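Local coordinates for outer membrane protein OMP121 (Bacteroides thetaiotaomicron, PDB 5FQ8) that probably imports nutrients across the outer membrane as a TonB-dependent receptor, a plugged beta barrel that binds calcium, at residues G146-T150 with S590-T594; L420-Y425 with S437-S441. All blocks are in the same frame, centred on the assembly; numbering follows the deposited sequence.

Contact 1 of 2, residues G146-T150 with S590-T594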
loop_
_atom_site.group_PDB
_atom_site.type_symbol
_atom_site.label_atom_id
_atom_site.label_comp_id
_atom_site.label_asym_id
_atom_site.label_seq_id
_atom_site.Cartn_x
_atom_site.Cartn_y
_atom_site.Cartn_z
ATOM N N GLY B 146 -1.771 -33.627 30.928
ATOM C CA GLY B 146 -0.416 -34.092 31.027
ATOM C C GLY B 146 0.209 -34.310 29.679
ATOM O O GLY B 146 -0.471 -34.491 28.678
ATOM N N ALA B 147 1.531 -34.286 29.660
ATOM C CA ALA B 147 2.278 -34.307 28.416
ATOM C C ALA B 147 3.229 -35.490 28.361
ATOM O O ALA B 147 4.321 -35.379 27.814
ATOM C CB ALA B 147 3.039 -32.999 28.235
ATOM N N ALA B 148 2.824 -36.631 28.920
ATOM C CA ALA B 148 3.664 -37.813 28.939
ATOM C C ALA B 148 3.205 -38.915 28.001
ATOM O O ALA B 148 3.962 -39.857 27.766
ATOM C CB ALA B 148 3.739 -38.394 30.351
ATOM N N ALA B 149 2.005 -38.834 27.465
ATOM C CA ALA B 149 1.545 -39.808 26.507
ATOM C C ALA B 149 0.838 -39.043 25.394
ATOM O O ALA B 149 -0.380 -39.036 25.299
ATOM C CB ALA B 149 0.628 -40.840 27.149
ATOM N N THR B 150 1.621 -38.380 24.546
ATOM C CA THR B 150 1.086 -37.525 23.500
ATOM C C THR B 150 1.337 -38.080 22.112
ATOM O O THR B 150 1.312 -37.324 21.141
ATOM C CB THR B 150 1.682 -36.127 23.605
ATOM O OG1 THR B 150 3.103 -36.233 23.683
ATOM C CG2 THR B 150 1.173 -35.435 24.836
ATOM N N SER B 590 2.400 -41.531 35.660
ATOM C CA SER B 590 2.864 -41.349 34.291
ATOM C C SER B 590 4.285 -40.814 34.269
ATOM O O SER B 590 4.667 -39.994 35.103
ATOM C CB SER B 590 1.979 -40.385 33.530
ATOM O OG SER B 590 2.194 -39.079 34.010
ATOM N N TRP B 591 5.052 -41.280 33.290
ATOM C CA TRP B 591 6.340 -40.715 32.919
ATOM C C TRP B 591 6.451 -40.797 31.412
ATOM O O TRP B 591 6.171 -41.848 30.840
ATOM C CB TRP B 591 7.506 -41.472 33.557
ATOM C CG TRP B 591 8.867 -40.953 33.167
ATOM C CD1 TRP B 591 9.669 -40.152 33.911
ATOM C CD2 TRP B 591 9.579 -41.201 31.937
ATOM N NE1 TRP B 591 10.832 -39.880 33.237
ATOM C CE2 TRP B 591 10.802 -40.510 32.020
ATOM C CE3 TRP B 591 9.303 -41.939 30.777
ATOM C CZ2 TRP B 591 11.749 -40.533 30.987
ATOM C CZ3 TRP B 591 10.247 -41.957 29.750
ATOM C CH2 TRP B 591 11.450 -41.261 29.865
ATOM N N GLY B 592 6.886 -39.723 30.772
ATOM C CA GLY B 592 7.058 -39.771 29.331
ATOM C C GLY B 592 7.575 -38.457 28.796
ATOM O O GLY B 592 7.775 -37.490 29.534
ATOM N N LYS B 593 7.779 -38.436 27.483
ATOM C CA LYS B 593 8.350 -37.287 26.799
ATOM C C LYS B 593 7.501 -36.898 25.599
ATOM O O LYS B 593 6.861 -37.740 24.970
ATOM C CB LYS B 593 9.783 -37.569 26.347
ATOM C CG LYS B 593 10.774 -37.685 27.489
ATOM C CD LYS B 593 11.790 -38.777 27.243
ATOM C CE LYS B 593 12.879 -38.315 26.307
ATOM N NZ LYS B 593 14.098 -37.935 27.059
ATOM N N THR B 594 7.496 -35.604 25.296
ATOM C CA THR B 594 6.936 -35.087 24.055
ATOM C C THR B 594 7.976 -34.210 23.378
ATOM O O THR B 594 8.406 -33.203 23.948
ATOM C CB THR B 594 5.661 -34.287 24.292
ATOM O OG1 THR B 594 4.667 -35.124 24.887
ATOM C CG2 THR B 594 5.144 -33.774 22.978
#
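Ala148 lies against Gly592 in a backbone-close contact between the loop 146-150 and the strand segment 590-594, their CA atoms 3.9 Å apart. The apolar part is small: Ala148 CB sits over the backbone of the strand, 3.4 Å from Gly592 N, and it also touches the side chain of Ser590, with Ser590 OG 4.0 Å from Ala148 CB. Because Gly592 carries no side chain, the Ala148 carbonyl can come right up to the strand, and Gly592 CA approaches Ala148 O at 3.5 Å in a nearly straight CA-H...O contact, with an angle of 162° at the hydrogen.

The loop belongs to the plug domain of a TonB-dependent receptor, and strand 582-596 is part of the barrel wall, paired antiparallel with strands 558-569 and 643-656. Ser590 and Thr594 start their side chains toward the plug, whereas Trp591 and Lys593 start theirs away from it and pack along the two adjoining strands, Trp591 on Ser648 and Lys593 on Tyr561 and Met644.

Polar contacts centre on Ala147. Thr594 OG1 probably donates to Ala147 O, at 3.0 Å, though this hydroxyl is modelled too close to Thr150 OG1 and its place is doubtful. On the amide side, Ala147 N is hydrogen-bonded to the carboxylate of Glu647, a residue of the adjoining strand 643-656 whose backbone also pairs with that of Gly592.

Contact 2 of 2, residues L420-Y425 with S437-S441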
loop_
_atom_site.group_PDB
_atom_site.type_symbol
_atom_site.label_atom_id
_atom_site.label_comp_id
_atom_site.label_asym_id
_atom_site.label_seq_id
_atom_site.Cartn_x
_atom_site.Cartn_y
_atom_site.Cartn_z
ATOM N N LEU B 420 -6.497 14.550 9.974
ATOM C CA LEU B 420 -6.860 15.547 10.969
ATOM C C LEU B 420 -6.189 16.887 10.692
ATOM O O LEU B 420 -6.782 17.947 10.937
ATOM C CB LEU B 420 -6.495 15.037 12.356
ATOM C CG LEU B 420 -7.188 13.761 12.826
ATOM C CD1 LEU B 420 -6.535 13.294 14.076
ATOM C CD2 LEU B 420 -8.654 14.005 13.078
ATOM N N TYR B 421 -4.965 16.864 10.157
ATOM C CA TYR B 421 -4.269 18.110 9.864
ATOM C C TYR B 421 -5.012 18.920 8.813
ATOM O O TYR B 421 -5.270 20.113 9.001
ATOM C CB TYR B 421 -2.839 17.831 9.410
ATOM C CG TYR B 421 -2.005 19.079 9.244
ATOM C CD1 TYR B 421 -1.336 19.626 10.316
ATOM C CD2 TYR B 421 -1.900 19.714 8.024
ATOM C CE1 TYR B 421 -0.583 20.751 10.187
ATOM C CE2 TYR B 421 -1.148 20.854 7.886
ATOM C CZ TYR B 421 -0.491 21.368 8.977
ATOM O OH TYR B 421 0.277 22.499 8.863
ATOM N N ALA B 422 -5.368 18.288 7.697
ATOM C CA ALA B 422 -6.033 19.017 6.631
ATOM C C ALA B 422 -7.344 19.620 7.094
ATOM O O ALA B 422 -7.688 20.743 6.718
ATOM C CB ALA B 422 -6.283 18.097 5.448
ATOM N N LEU B 423 -8.077 18.896 7.932
ATOM C CA LEU B 423 -9.421 19.314 8.283
ATOM C C LEU B 423 -9.441 20.397 9.341
ATOM O O LEU B 423 -10.283 21.296 9.290
ATOM C CB LEU B 423 -10.212 18.126 8.785
ATOM C CG LEU B 423 -10.549 17.045 7.794
ATOM C CD1 LEU B 423 -11.110 15.887 8.563
ATOM C CD2 LEU B 423 -11.570 17.609 6.871
ATOM N N TYR B 424 -8.560 20.326 10.321
ATOM C CA TYR B 424 -8.783 21.112 11.514
ATOM C C TYR B 424 -7.602 21.959 11.947
ATOM O O TYR B 424 -7.755 22.734 12.894
ATOM C CB TYR B 424 -9.219 20.193 12.678
ATOM C CG TYR B 424 -10.411 19.306 12.345
ATOM C CD1 TYR B 424 -11.654 19.849 12.063
ATOM C CD2 TYR B 424 -10.286 17.931 12.300
ATOM C CE1 TYR B 424 -12.732 19.044 11.752
ATOM C CE2 TYR B 424 -11.350 17.131 11.983
ATOM C CZ TYR B 424 -12.571 17.684 11.711
ATOM O OH TYR B 424 -13.636 16.859 11.401
ATOM N N TYR B 425 -6.457 21.886 11.270
ATOM C CA TYR B 425 -5.272 22.556 11.797
ATOM C C TYR B 425 -5.312 24.061 11.577
ATOM O O TYR B 425 -5.104 24.836 12.514
ATOM C CB TYR B 425 -4.007 21.979 11.182
ATOM C CG TYR B 425 -2.798 22.663 11.734
ATOM C CD1 TYR B 425 -2.386 22.423 13.038
ATOM C CD2 TYR B 425 -2.077 23.574 10.969
ATOM C CE1 TYR B 425 -1.289 23.049 13.560
ATOM C CE2 TYR B 425 -0.974 24.201 11.483
ATOM C CZ TYR B 425 -0.588 23.939 12.782
ATOM O OH TYR B 425 0.509 24.564 13.309
ATOM N N SER B 437 2.943 21.508 18.667
ATOM C CA SER B 437 2.367 20.725 19.743
ATOM C C SER B 437 0.883 20.462 19.543
ATOM O O SER B 437 0.168 20.252 20.522
ATOM C CB SER B 437 2.615 21.418 21.081
ATOM O OG SER B 437 3.863 21.031 21.617
ATOM N N SER B 438 0.412 20.467 18.317
ATOM C CA SER B 438 -1.002 20.226 18.081
ATOM C C SER B 438 -1.251 18.747 17.872
ATOM O O SER B 438 -0.455 18.079 17.220
ATOM C CB SER B 438 -1.494 20.971 16.856
ATOM O OG SER B 438 -2.782 20.492 16.508
ATOM N N PRO B 439 -2.356 18.221 18.400
ATOM C CA PRO B 439 -2.656 16.805 18.204
ATOM C C PRO B 439 -2.858 16.437 16.763
ATOM O O PRO B 439 -2.938 15.245 16.462
ATOM C CB PRO B 439 -3.939 16.612 19.017
ATOM C CG PRO B 439 -4.506 17.950 19.182
ATOM C CD PRO B 439 -3.327 18.845 19.298
ATOM N N PHE B 440 -2.913 17.408 15.859
ATOM C CA PHE B 440 -3.101 17.151 14.439
ATOM C C PHE B 440 -1.793 17.040 13.663
ATOM O O PHE B 440 -1.836 16.988 12.435
ATOM C CB PHE B 440 -3.954 18.249 13.804
ATOM C CG PHE B 440 -5.188 18.577 14.570
ATOM C CD1 PHE B 440 -5.906 17.599 15.212
ATOM C CD2 PHE B 440 -5.632 19.880 14.639
ATOM C CE1 PHE B 440 -7.023 17.908 15.911
ATOM C CE2 PHE B 440 -6.757 20.195 15.332
ATOM C CZ PHE B 440 -7.456 19.208 15.974
ATOM N N SER B 441 -0.641 17.016 14.325
ATOM C CA SER B 441 0.614 16.880 13.602
ATOM C C SER B 441 1.392 15.642 13.984
ATOM O O SER B 441 1.636 15.402 15.156
ATOM C CB SER B 441 1.486 18.101 13.838
ATOM O OG SER B 441 1.006 18.831 14.945
#
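Tyr421 and Phe440 bring the short helix 420-424 up to the type I turn Ser438-Ser441, their CA atoms 4.8 Å apart. Phe440 supplies most of the packing: with CG anti to its carbonyl carbon (chi1 -48°), the ring reaches along the helix, CD1 meeting Leu420 CB at 3.9 Å, CE2 meeting Tyr424 CB at 3.6 Å and CD2 lying near Tyr425 CA. Replacing Phe440 by an alanine is likely to open a gap between helix and turn, leaving Leu420 CB and Tyr424 CB without the ring they share. Phe440 O faces the edge of the Tyr421 ring, 3.4 Å from CD1, while Tyr425 turns its own ring edge to Ser438 CB (CE1 to CB, 3.9 Å).

The turn is braced internally. Ser438 OG accepts from Phe440 N in an ST turn, nearly straight at 170°, and also bonds to the backbone of Asn430 and Gly431; Ser438 O receives both N and OG of Ser441 from one face. Together the segments fold back a long connection between strands 398-417 and 446-469; Leu420 packs on Tyr370 of helix 368-374, and Tyr424 OH is hydrogen-bonded to the hydroxyl of the same tyrosine.

How the contacts relate
Contact 1 is mostly buried and joins two separate parts of the fold, plug and barrel wall, across 439 intervening residues; contact 2 is only partly buried and closes a local excursion, with 11 residues between its segments. No helix or strand is common to both. Their centres lie 59 Å apart on opposite sides of the chain's centre, although contact 2 falls within the sequence span that contact 1 closes. The chemistry differs: small residues, glycine included, let backbones meet closely in contact 1, with a probable threonine hydroxyl bond to a backbone carbonyl, whereas contact 2 relies on one phenylalanine ring packed against helix carbons, and no hydrogen bond crosses between its segments.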